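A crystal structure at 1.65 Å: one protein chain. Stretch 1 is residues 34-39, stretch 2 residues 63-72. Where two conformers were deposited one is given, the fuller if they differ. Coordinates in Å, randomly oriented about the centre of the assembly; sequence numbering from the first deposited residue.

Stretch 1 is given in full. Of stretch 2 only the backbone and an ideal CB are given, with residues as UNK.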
# COMPACT_ATOMS: atom_id res chain seq x y z
N ALA A 34 -2.76 -3.50 -17.96
CA ALA A 34 -3.03 -2.08 -17.66
C ALA A 34 -1.76 -1.33 -18.09
O ALA A 34 -0.63 -1.65 -17.63
CB ALA A 34 -3.30 -1.86 -16.12
N TRP A 35 -1.97 -0.35 -18.96
CA TRP A 35 -0.90 0.45 -19.54
C TRP A 35 -1.01 1.88 -19.09
O TRP A 35 -2.07 2.48 -19.18
CB TRP A 35 -1.00 0.43 -21.07
CG TRP A 35 -0.93 -0.95 -21.69
CD1 TRP A 35 -1.99 -1.74 -22.12
CD2 TRP A 35 0.26 -1.68 -21.99
NE1 TRP A 35 -1.51 -2.89 -22.69
CE2 TRP A 35 -0.13 -2.89 -22.62
CE3 TRP A 35 1.63 -1.43 -21.80
CZ2 TRP A 35 0.80 -3.85 -23.06
CZ3 TRP A 35 2.56 -2.39 -22.24
CH2 TRP A 35 2.13 -3.59 -22.87
N ILE A 36 0.11 2.44 -18.64
CA ILE A 36 0.09 3.83 -18.17
C ILE A 36 1.07 4.61 -19.04
O ILE A 36 2.25 4.25 -19.14
CB ILE A 36 0.49 3.94 -16.67
CG1 ILE A 36 -0.65 3.38 -15.81
CG2 ILE A 36 0.70 5.43 -16.30
CD1 ILE A 36 -1.94 4.24 -15.97
N CYS A 37 0.59 5.67 -19.67
CA CYS A 37 1.42 6.49 -20.56
C CYS A 37 2.57 7.17 -19.83
O CYS A 37 2.51 7.39 -18.62
CB CYS A 37 0.55 7.55 -21.22
SG CYS A 37 -0.92 6.80 -21.85
N ASP A 38 3.63 7.46 -20.57
CA ASP A 38 4.82 8.10 -20.00
C ASP A 38 5.08 9.46 -20.61
O ASP A 38 5.76 9.55 -21.64
CB ASP A 38 6.04 7.15 -20.21
CG ASP A 38 7.37 7.82 -19.86
OD1 ASP A 38 7.36 8.62 -18.91
OD2 ASP A 38 8.39 7.53 -20.53
N HIS A 39 4.52 10.52 -20.00
CA HIS A 39 4.71 11.91 -20.49
C HIS A 39 5.10 12.75 -19.28
O HIS A 39 4.39 12.70 -18.27
CB HIS A 39 3.41 12.47 -21.10
CG HIS A 39 3.04 11.86 -22.42
ND1 HIS A 39 1.88 12.17 -23.09
CD2 HIS A 39 3.70 10.96 -23.19
CE1 HIS A 39 1.84 11.50 -24.22
NE2 HIS A 39 2.93 10.75 -24.31
N UNK A 63 4.58 0.55 -18.42
CA UNK A 63 4.51 1.78 -19.17
C UNK A 63 3.99 1.50 -20.58
O UNK A 63 4.45 0.56 -21.22
CB UNK A 63 5.88 2.46 -19.22
N UNK A 64 3.06 2.33 -21.05
CA UNK A 64 2.50 2.17 -22.39
C UNK A 64 2.26 3.56 -22.96
O UNK A 64 1.13 4.07 -22.90
CB UNK A 64 1.21 1.35 -22.37
N UNK A 65 3.28 4.17 -23.56
CA UNK A 65 4.59 3.56 -23.78
C UNK A 65 5.71 4.49 -23.38
O UNK A 65 5.53 5.70 -23.34
CB UNK A 65 4.75 3.15 -25.25
N UNK A 66 6.86 3.92 -23.07
CA UNK A 66 7.96 4.79 -22.70
C UNK A 66 8.86 4.91 -23.91
O UNK A 66 8.43 4.58 -25.00
CB UNK A 66 8.72 4.26 -21.48
N UNK A 67 10.08 5.41 -23.75
CA UNK A 67 10.93 5.61 -24.94
C UNK A 67 12.40 5.49 -24.59
O UNK A 67 12.78 5.47 -23.42
CB UNK A 67 10.66 6.98 -25.57
N UNK A 68 13.27 5.42 -25.59
CA UNK A 68 14.73 5.30 -25.34
C UNK A 68 15.48 6.55 -24.94
O UNK A 68 16.64 6.45 -24.54
CB UNK A 68 15.40 4.76 -26.60
N UNK A 69 14.82 7.70 -25.04
CA UNK A 69 15.51 8.98 -24.92
C UNK A 69 15.50 9.78 -23.65
O UNK A 69 16.51 10.37 -23.29
CB UNK A 69 14.95 9.90 -26.00
N UNK A 70 14.35 9.84 -22.99
CA UNK A 70 14.27 10.71 -21.82
C UNK A 70 14.90 10.13 -20.57
O UNK A 70 15.00 10.83 -19.56
CB UNK A 70 12.80 11.04 -21.53
N UNK A 71 15.29 8.85 -20.60
CA UNK A 71 15.97 8.22 -19.45
C UNK A 71 16.98 7.26 -20.07
O UNK A 71 16.73 6.68 -21.12
CB UNK A 71 15.00 7.50 -18.51
N UNK A 72 18.11 7.06 -19.40
CA UNK A 72 19.10 6.12 -19.88
C UNK A 72 18.45 4.73 -19.89
O UNK A 72 17.66 4.40 -19.00
CB UNK A 72 20.36 6.15 -19.01

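Position 63 pairs with I36 in a parallel bridge (CA-CA 5.0 Å), and its CA-to-CB bond points away from stretch 1. The ideal CB lies 4.0 Å from I36 O, phi/psi is -69/135, and no charge is on offer, so small or medium nonpolar residues suit, proline among them because of its phi. The residue is P63. Its CA makes a CA-H...O contact with I36 O at 3.3 Å, and its carbonyl O meets the edge of the W35 ring, 3.5 Å from CE3.

At position 64 the CA-to-CB bond points toward stretch 1, and the ideal CB would stand 2.7 Å from W35 CB, which is a clash. With phi/psi at -143/85 the torsions alone do not demand glycine; the lack of room does. G64 is deposited: G64 N donates to I36 O (2.8 Å, 169°), G64 CA lies 3.8 Å from W35 CE3, and G64 O receives a CA-H...O contact from C37 CA at 3.4 Å.

The peptide before position 65 is cis, but phi of -133 lies far from proline's usual range. CB points away and finds nothing of stretch 1 within 5.5 Å, so many side chains would fit. I65 occupies it; water 2 accepts from both I65 N and D38 N, each at 3.1 Å, bridging the two backbones.

Position 66 points sideways, yet its ideal CB is 3.4 Å from D38 OD2. A short donor such as serine or threonine would suit the carboxylate, whereas an acidic group would meet like charge. T66, with chi1 t, donates from OG1 to D38 OD2 at 2.6 Å.

Positions 67 to 69 have no ideal CB within 5.5 Å of stretch 1, leaving the choice wide. They are N67, whose side chain bends nearer to D38, P68, whose phi of -78 suits its ring, and Y69.

Position 70 points toward stretch 1 but across a gap that a polar group could span through water. T70 OG1 is 2.8 Å from water 1, which donates to D38 OD2 at 2.9 Å.

Position 71 also points toward stretch 1 from a distance; the D38 carboxylate invites a long cationic side chain, lysine or arginine. R71 answers with a two-pronged salt bridge, NH1 to D38 OD1 at 3.0 Å and NH2 to D38 OD2 at 2.9 Å, the carboxylate meeting the guanidinium edge-on.

Position 72 is out of reach and precedes a helix, so capping residues suit; H72 caps a backbone N just beyond.

Stretch 2 (63-72) PGITNPYTRH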
# COMPACT_ATOMS: atom_id res chain seq x y z
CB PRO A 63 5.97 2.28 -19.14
CG PRO A 63 6.77 1.02 -19.09
CD PRO A 63 5.98 0.15 -18.12
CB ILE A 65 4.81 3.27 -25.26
CG1 ILE A 65 4.49 4.53 -26.05
CG2 ILE A 65 3.92 2.13 -25.73
CD1 ILE A 65 4.78 4.39 -27.59
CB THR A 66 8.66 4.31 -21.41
OG1 THR A 66 9.67 5.28 -21.08
CG2 THR A 66 9.26 2.91 -21.55
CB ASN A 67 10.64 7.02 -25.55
CG ASN A 67 10.92 8.14 -24.55
OD1 ASN A 67 10.00 8.63 -23.86
ND2 ASN A 67 12.17 8.54 -24.45
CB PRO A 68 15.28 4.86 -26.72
CG PRO A 68 14.05 4.37 -27.49
CD PRO A 68 12.96 5.31 -27.04
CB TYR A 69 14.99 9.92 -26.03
CG TYR A 69 15.00 9.26 -27.40
CD1 TYR A 69 13.80 8.86 -28.00
CD2 TYR A 69 16.21 8.93 -28.04
CE1 TYR A 69 13.79 8.16 -29.19
CE2 TYR A 69 16.20 8.19 -29.27
CZ TYR A 69 14.98 7.82 -29.82
OH TYR A 69 14.92 7.10 -31.03
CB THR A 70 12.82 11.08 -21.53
OG1 THR A 70 12.13 9.87 -21.17
CG2 THR A 70 12.14 11.78 -22.78
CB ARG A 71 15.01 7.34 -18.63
CG ARG A 71 13.84 8.11 -18.04
CD ARG A 71 12.98 7.08 -17.27
NE ARG A 71 11.74 7.65 -16.73
CZ ARG A 71 10.68 7.95 -17.49
NH1 ARG A 71 9.58 8.48 -16.95
NH2 ARG A 71 10.73 7.73 -18.79
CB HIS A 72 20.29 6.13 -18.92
CG HIS A 72 21.51 5.42 -19.44
ND1 HIS A 72 21.60 4.05 -19.51
CD2 HIS A 72 22.68 5.91 -19.93
CE1 HIS A 72 22.78 3.72 -20.02
NE2 HIS A 72 23.46 4.83 -20.28
O HOH W 1 9.38 10.17 -21.26
O HOH W 2 3.21 7.23 -23.62
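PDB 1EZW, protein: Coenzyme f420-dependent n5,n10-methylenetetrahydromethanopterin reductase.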